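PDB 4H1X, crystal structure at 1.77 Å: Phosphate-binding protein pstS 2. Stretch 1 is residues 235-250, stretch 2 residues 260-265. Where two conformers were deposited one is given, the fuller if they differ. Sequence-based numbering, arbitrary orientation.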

ATOM      1  N   VAL A 235      -7.820  12.910  -2.683  1.00  8.21           N
ATOM      2  CA  VAL A 235      -7.599  14.290  -2.295  1.00  7.58           C
ATOM      3  C   VAL A 235      -8.053  15.281  -3.376  1.00 11.41           C
ATOM      4  O   VAL A 235      -7.908  15.031  -4.579  1.00 11.66           O
ATOM      5  CB  VAL A 235      -6.104  14.537  -1.908  1.00 12.00           C
ATOM      6  CG1 VAL A 235      -5.747  13.842  -0.588  1.00 11.50           C
ATOM      7  CG2 VAL A 235      -5.127  14.106  -3.023  1.00 12.46           C
ATOM      8  N   VAL A 236      -8.577  16.407  -2.913  1.00  7.94           N
ATOM      9  CA  VAL A 236      -9.046  17.528  -3.722  1.00  8.72           C
ATOM     10  C   VAL A 236      -8.368  18.813  -3.223  1.00 13.62           C
ATOM     11  O   VAL A 236      -7.717  18.811  -2.176  1.00 13.76           O
ATOM     12  CB  VAL A 236     -10.601  17.661  -3.705  1.00 12.79           C
ATOM     13  CG1 VAL A 236     -11.275  16.421  -4.293  1.00 13.51           C
ATOM     14  CG2 VAL A 236     -11.129  17.973  -2.297  1.00 13.05           C
ATOM     15  N   ASN A 237      -8.526  19.900  -3.977  1.00 11.46           N
ATOM     16  CA  ASN A 237      -7.973  21.183  -3.588  1.00 11.81           C
ATOM     17  C   ASN A 237      -8.751  21.710  -2.381  1.00 15.24           C
ATOM     18  O   ASN A 237      -9.939  21.421  -2.254  1.00 14.75           O
ATOM     19  CB  ASN A 237      -8.078  22.143  -4.768  1.00 11.90           C
ATOM     20  CG  ASN A 237      -7.312  23.420  -4.563  1.00 22.99           C
ATOM     21  OD1 ASN A 237      -7.792  24.367  -3.946  1.00 19.03           O
ATOM     22  ND2 ASN A 237      -6.111  23.475  -5.104  1.00 15.57           N
ATOM     23  N   ASN A 238      -8.087  22.432  -1.484  1.00 14.10           N
ATOM     24  CA  ASN A 238      -8.745  23.024  -0.302  1.00 14.63           C
ATOM     25  C   ASN A 238      -9.904  23.982  -0.675  1.00 18.84           C
ATOM     26  O   ASN A 238     -10.816  24.169   0.129  1.00 18.45           O
ATOM     27  CB  ASN A 238      -7.717  23.750   0.559  1.00 16.91           C
ATOM     28  CG  ASN A 238      -6.992  22.833   1.485  1.00 29.67           C
ATOM     29  OD1 ASN A 238      -7.599  21.956   2.121  1.00 22.32           O
ATOM     30  ND2 ASN A 238      -5.678  23.016   1.579  1.00 26.62           N
ATOM     31  N   ASP A 239      -9.876  24.565  -1.886  1.00 16.70           N
ATOM     32  CA  ASP A 239     -10.927  25.451  -2.425  1.00 16.47           C
ATOM     33  C   ASP A 239     -12.229  24.701  -2.768  1.00 20.71           C
ATOM     34  O   ASP A 239     -13.288  25.334  -2.939  1.00 19.24           O
ATOM     35  CB  ASP A 239     -10.428  26.118  -3.716  1.00 18.56           C
ATOM     36  CG  ASP A 239      -9.458  27.273  -3.549  1.00 32.54           C
ATOM     37  OD1 ASP A 239      -9.030  27.532  -2.405  1.00 32.85           O
ATOM     38  OD2 ASP A 239      -9.111  27.899  -4.570  1.00 41.87           O
ATOM     39  N   ASN A 240     -12.119  23.368  -2.992  1.00 17.61           N
ATOM     40  CA  ASN A 240     -13.246  22.510  -3.365  1.00 17.10           C
ATOM     41  C   ASN A 240     -14.209  22.328  -2.186  1.00 22.48           C
ATOM     42  O   ASN A 240     -13.811  21.799  -1.142  1.00 22.47           O
ATOM     43  CB  ASN A 240     -12.741  21.139  -3.851  1.00 15.66           C
ATOM     44  CG  ASN A 240     -13.749  20.392  -4.691  1.00 26.99           C
ATOM     45  OD1 ASN A 240     -14.963  20.453  -4.451  1.00 18.67           O
ATOM     46  ND2 ASN A 240     -13.272  19.651  -5.680  1.00 14.23           N
ATOM     47  N   LYS A 241     -15.467  22.757  -2.369  1.00 21.27           N
ATOM     48  CA  LYS A 241     -16.536  22.664  -1.364  1.00 22.42           C
ATOM     49  C   LYS A 241     -16.996  21.203  -1.148  1.00 26.07           C
ATOM     50  O   LYS A 241     -17.526  20.915  -0.083  1.00 27.00           O
ATOM     51  CB  LYS A 241     -17.732  23.584  -1.704  1.00 26.46           C
ATOM     52  CG  LYS A 241     -18.672  23.094  -2.806  1.00 50.81           C
ATOM     53  CD  LYS A 241     -19.991  23.879  -2.809  1.00 62.61           C
ATOM     54  CE  LYS A 241     -21.003  23.318  -3.782  1.00 71.17           C
ATOM     55  NZ  LYS A 241     -22.240  24.150  -3.839  1.00 77.40           N
ATOM     56  N   ALA A 242     -16.764  20.291  -2.120  1.00 21.78           N
ATOM     57  CA  ALA A 242     -17.105  18.857  -1.976  1.00 21.17           C
ATOM     58  C   ALA A 242     -16.322  18.237  -0.808  1.00 23.53           C
ATOM     59  O   ALA A 242     -15.150  18.567  -0.624  1.00 22.63           O
ATOM     60  CB  ALA A 242     -16.790  18.101  -3.259  1.00 21.87           C
ATOM     61  N   SER A 243     -16.962  17.369  -0.016  1.00 19.19           N
ATOM     62  CA  SER A 243     -16.283  16.779   1.134  1.00 18.79           C
ATOM     63  C   SER A 243     -16.449  15.273   1.169  1.00 19.80           C
ATOM     64  O   SER A 243     -15.764  14.612   1.944  1.00 16.62           O
ATOM     65  CB  SER A 243     -16.797  17.398   2.434  1.00 24.54           C
ATOM     66  OG  SER A 243     -18.167  17.099   2.639  1.00 36.39           O
ATOM     67  N   GLN A 244     -17.388  14.733   0.378  1.00 17.22           N
ATOM     68  CA  GLN A 244     -17.582  13.283   0.377  1.00 17.82           C
ATOM     69  C   GLN A 244     -18.028  12.757  -0.976  1.00 21.07           C
ATOM     70  O   GLN A 244     -18.711  13.447  -1.740  1.00 21.51           O
ATOM     71  CB  GLN A 244     -18.566  12.833   1.481  1.00 19.73           C
ATOM     72  CG  GLN A 244     -19.996  13.324   1.320  1.00 35.43           C
ATOM     73  CD  GLN A 244     -20.863  12.811   2.438  1.00 55.47           C
ATOM     74  OE1 GLN A 244     -21.364  13.583   3.262  1.00 49.27           O
ATOM     75  NE2 GLN A 244     -21.052  11.491   2.494  1.00 45.95           N
ATOM     76  N   VAL A 245     -17.635  11.515  -1.254  1.00 17.97           N
ATOM     77  CA  VAL A 245     -18.043  10.810  -2.467  1.00 18.02           C
ATOM     78  C   VAL A 245     -18.424   9.406  -2.102  1.00 19.68           C
ATOM     79  O   VAL A 245     -17.830   8.824  -1.197  1.00 18.70           O
ATOM     80  CB  VAL A 245     -16.981  10.813  -3.617  1.00 22.14           C
ATOM     81  CG1 VAL A 245     -16.924  12.168  -4.312  1.00 22.99           C
ATOM     82  CG2 VAL A 245     -15.597  10.382  -3.131  1.00 21.55           C
ATOM     83  N   SER A 246     -19.390   8.833  -2.824  1.00 17.15           N
ATOM     84  CA  SER A 246     -19.688   7.415  -2.664  1.00 17.15           C
ATOM     85  C   SER A 246     -18.629   6.615  -3.442  1.00 23.11           C
ATOM     86  O   SER A 246     -17.927   7.204  -4.282  1.00 22.05           O
ATOM     87  CB  SER A 246     -21.085   7.106  -3.213  1.00 21.11           C
ATOM     88  OG  SER A 246     -21.177   7.413  -4.600  1.00 23.01           O
HETATM   89  N   MSE A 247     -18.529   5.289  -3.206  1.00 22.53           N
HETATM   90  CA  MSE A 247     -17.595   4.452  -3.963  0.50 23.71           C
HETATM   91  C   MSE A 247     -18.013   4.442  -5.441  1.00 25.70           C
HETATM   92  O   MSE A 247     -17.143   4.440  -6.296  1.00 23.91           O
HETATM   93  CB  MSE A 247     -17.499   3.025  -3.399  0.50 27.24           C
HETATM   94  CG  MSE A 247     -16.624   2.906  -2.146  0.50 35.77           C
HETATM   95 SE   MSE A 247     -14.676   2.832  -2.417  0.50 45.58          SE
HETATM   96  CE  MSE A 247     -14.539   1.110  -3.375  0.50 42.18           C
ATOM     97  N   ALA A 248     -19.340   4.505  -5.744  1.00 22.17           N
ATOM     98  CA  ALA A 248     -19.849   4.566  -7.124  1.00 22.32           C
ATOM     99  C   ALA A 248     -19.369   5.827  -7.809  1.00 23.47           C
ATOM    100  O   ALA A 248     -18.863   5.757  -8.932  1.00 22.62           O
ATOM    101  CB  ALA A 248     -21.374   4.533  -7.142  1.00 23.89           C
ATOM    102  N   GLU A 249     -19.524   6.985  -7.127  1.00 17.66           N
ATOM    103  CA  GLU A 249     -19.092   8.274  -7.653  1.00 16.86           C
ATOM    104  C   GLU A 249     -17.603   8.254  -7.866  1.00 19.20           C
ATOM    105  O   GLU A 249     -17.152   8.724  -8.901  1.00 19.76           O
ATOM    106  CB  GLU A 249     -19.443   9.413  -6.701  1.00 18.58           C
ATOM    107  CG  GLU A 249     -20.854   9.942  -6.855  1.00 25.14           C
ATOM    108  CD  GLU A 249     -21.244  11.003  -5.846  1.00 38.70           C
ATOM    109  OE1 GLU A 249     -20.696  11.005  -4.718  1.00 25.91           O
ATOM    110  OE2 GLU A 249     -22.119  11.829  -6.184  1.00 33.42           O
ATOM    111  N   LEU A 250     -16.845   7.686  -6.895  1.00 14.14           N
ATOM    112  CA  LEU A 250     -15.389   7.609  -6.973  1.00 14.31           C
ATOM    113  C   LEU A 250     -14.947   6.907  -8.254  1.00 17.85           C
ATOM    114  O   LEU A 250     -14.109   7.443  -8.992  1.00 17.42           O
ATOM    115  CB  LEU A 250     -14.791   6.888  -5.740  1.00 14.00           C
ATOM    116  CG  LEU A 250     -13.259   6.921  -5.628  1.00 17.40           C
ATOM    117  CD1 LEU A 250     -12.722   8.376  -5.663  1.00 18.06           C
ATOM    118  CD2 LEU A 250     -12.797   6.202  -4.373  1.00 14.90           C
ATOM    119  N   THR A 260     -18.060  16.704 -14.082  1.00 19.80           N
ATOM    120  CA  THR A 260     -18.223  18.068 -13.564  1.00 19.79           C
ATOM    121  C   THR A 260     -18.459  18.023 -12.069  1.00 21.70           C
ATOM    122  O   THR A 260     -19.119  17.112 -11.578  1.00 20.26           O
ATOM    123  CB  THR A 260     -19.336  18.818 -14.295  1.00 27.53           C
ATOM    124  OG1 THR A 260     -20.500  18.003 -14.298  1.00 27.37           O
ATOM    125  CG2 THR A 260     -18.943  19.200 -15.715  1.00 32.02           C
ATOM    126  N   TRP A 261     -17.919  19.019 -11.345  1.00 18.84           N
ATOM    127  CA  TRP A 261     -18.026  19.071  -9.888  1.00 19.23           C
ATOM    128  C   TRP A 261     -19.446  19.288  -9.370  1.00 23.91           C
ATOM    129  O   TRP A 261     -19.759  18.771  -8.297  1.00 23.28           O
ATOM    130  CB  TRP A 261     -17.085  20.142  -9.319  1.00 17.33           C
ATOM    131  CG  TRP A 261     -15.675  19.641  -9.260  1.00 17.32           C
ATOM    132  CD1 TRP A 261     -14.633  20.013 -10.055  1.00 20.16           C
ATOM    133  CD2 TRP A 261     -15.191  18.586  -8.427  1.00 16.11           C
ATOM    134  NE1 TRP A 261     -13.508  19.289  -9.728  1.00 18.81           N
ATOM    135  CE2 TRP A 261     -13.823  18.404  -8.734  1.00 19.09           C
ATOM    136  CE3 TRP A 261     -15.774  17.784  -7.428  1.00 16.41           C
ATOM    137  CZ2 TRP A 261     -13.038  17.446  -8.099  1.00 17.35           C
ATOM    138  CZ3 TRP A 261     -14.985  16.840  -6.787  1.00 17.36           C
ATOM    139  CH2 TRP A 261     -13.641  16.661  -7.142  1.00 17.56           C
ATOM    140  N   ASP A 262     -20.316  19.969 -10.141  1.00 22.33           N
ATOM    141  CA  ASP A 262     -21.707  20.211  -9.719  1.00 24.12           C
ATOM    142  C   ASP A 262     -22.495  18.885  -9.514  1.00 29.44           C
ATOM    143  O   ASP A 262     -23.492  18.894  -8.796  1.00 32.06           O
ATOM    144  CB  ASP A 262     -22.436  21.153 -10.706  1.00 27.42           C
ATOM    145  CG  ASP A 262     -22.733  20.607 -12.089  1.00 43.02           C
ATOM    146  OD1 ASP A 262     -21.967  19.753 -12.567  1.00 43.06           O
ATOM    147  OD2 ASP A 262     -23.709  21.082 -12.719  1.00 54.58           O
ATOM    148  N   LYS A 263     -22.023  17.752 -10.103  1.00 25.33           N
ATOM    149  CA  LYS A 263     -22.671  16.443  -9.955  0.50 24.68           C
ATOM    150  C   LYS A 263     -22.349  15.819  -8.583  1.00 28.59           C
ATOM    151  O   LYS A 263     -22.997  14.847  -8.173  1.00 27.77           O
ATOM    152  CB  LYS A 263     -22.264  15.495 -11.095  0.50 26.25           C
ATOM    153  CG  LYS A 263     -23.389  15.215 -12.096  0.50 35.82           C
ATOM    154  CD  LYS A 263     -24.082  13.878 -11.816  0.50 40.51           C
ATOM    155  CE  LYS A 263     -25.326  13.674 -12.650  0.50 38.49           C
ATOM    156  NZ  LYS A 263     -25.968  12.362 -12.381  0.50 30.02           N
ATOM    157  N   ILE A 264     -21.351  16.381  -7.868  1.00 24.47           N
ATOM    158  CA  ILE A 264     -20.932  15.925  -6.538  1.00 24.00           C
ATOM    159  C   ILE A 264     -21.531  16.903  -5.515  1.00 30.13           C
ATOM    160  O   ILE A 264     -21.129  18.070  -5.467  1.00 31.12           O
ATOM    161  CB  ILE A 264     -19.378  15.799  -6.418  1.00 26.00           C
ATOM    162  CG1 ILE A 264     -18.761  14.855  -7.501  1.00 25.87           C
ATOM    163  CG2 ILE A 264     -18.940  15.427  -4.986  1.00 25.52           C
ATOM    164  CD1 ILE A 264     -19.176  13.380  -7.458  1.00 31.65           C
ATOM    165  N   LYS A 265     -22.540  16.448  -4.754  1.00 27.56           N
ATOM    166  CA  LYS A 265     -23.245  17.285  -3.771  1.00 28.69           C
ATOM    167  C   LYS A 265     -22.391  17.564  -2.515  1.00 44.48           C
ATOM    168  O   LYS A 265     -21.336  16.915  -2.339  1.00 41.46           O
ATOM    169  CB  LYS A 265     -24.591  16.655  -3.376  1.00 31.01           C
ATOM    170  CG  LYS A 265     -25.598  16.552  -4.522  1.00 44.04           C
ATOM    171  CD  LYS A 265     -26.072  17.915  -5.048  1.00 55.47           C
ATOM    172  CE  LYS A 265     -26.057  17.958  -6.558  1.00 64.67           C
ATOM    173  NZ  LYS A 265     -26.826  19.118  -7.083  1.00 70.26           N
ATOM    174  OXT LYS A 265     -22.770  18.458  -1.725  1.00 68.77           O
TER
HETATM  175  O   HOH W   1     -19.762  16.861  -0.269  1.00 25.96           O
HETATM  176  O   HOH W   2     -21.288  14.000  -2.319  1.00 33.22           O
HETATM  177  O   HOH W   3     -22.929  13.597  -4.430  1.00 41.91           O

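A chain terminus can be held against the body of a protein without a single direct hydrogen bond, provided that apolar side chains supply the contact and water serves the polar groups left between. The C-terminal segment of this phosphate-binding protein illustrates the principle. Residues 260-265 pack against residues 235-250, burying 377 Å² in total, and no hydrogen bond passes directly from one stretch to the other.

Each stretch first organises its own backbone. In stretch 1 a type I turn from N237 to N240 is closed by N240 N donating to N237 O (3.0 Å), while N237 OD1 accepts a hydrogen bond from D239 N at 2.9 Å. N240 OD1 then accepts from A242 N (3.0 Å). Further on, S246 caps the helix that starts at M247, a selenomethionine here: E249 N donates to S246 OG at 3.0 Å, and S246 N returns a bond to E249 OE1 at 3.2 Å. Stretch 2 forms a 3-10 segment over 261-263, with I264 N bonded to W261 O at 2.9 Å. This short turn leaves the CA-to-CB bonds of W261 and I264 both directed toward stretch 1, whereas that of D262 points away.

The direct contact centres on I264 and W261. I264 gives up 86 Å² to the other stretch, more than any other residue; its CG2 lies 3.8 Å from A242 CB and 3.9 Å from V245 CG1. The W261 ring is the second large surface. V236 CG1 approaches its CH2 at 3.7 Å and A242 CB its CZ3 at 4.2 Å, both obliquely. The small A242 thus touches both large side chains. Over one face of the indole sits the amide of N240, with ND2 3.3 Å from W261 CZ2, a polar group lying against the aromatic surface. I264 CD1 also lies against the carboxylate carbon, E249 CD, at 3.5 Å, a contact of a methyl group with a polar group.

Water completes the polar part. Beyond I264 the chain ends at K265, whose side chain starts away from stretch 1 but whose backbone remains close. Water 1 accepts from S243 N (2.9 Å) and donates to K265 O (2.6 Å). Water 2 donates to the backbone carbonyl Q244 O at 2.7 Å and to the terminal carboxylate oxygen K265 O at 2.9 Å, bridging two acceptors that lie 4.4 Å apart. Water 3 accepts from K265 N (2.9 Å) and donates to E249 OE2 (2.6 Å), linking the terminal residue to the helix.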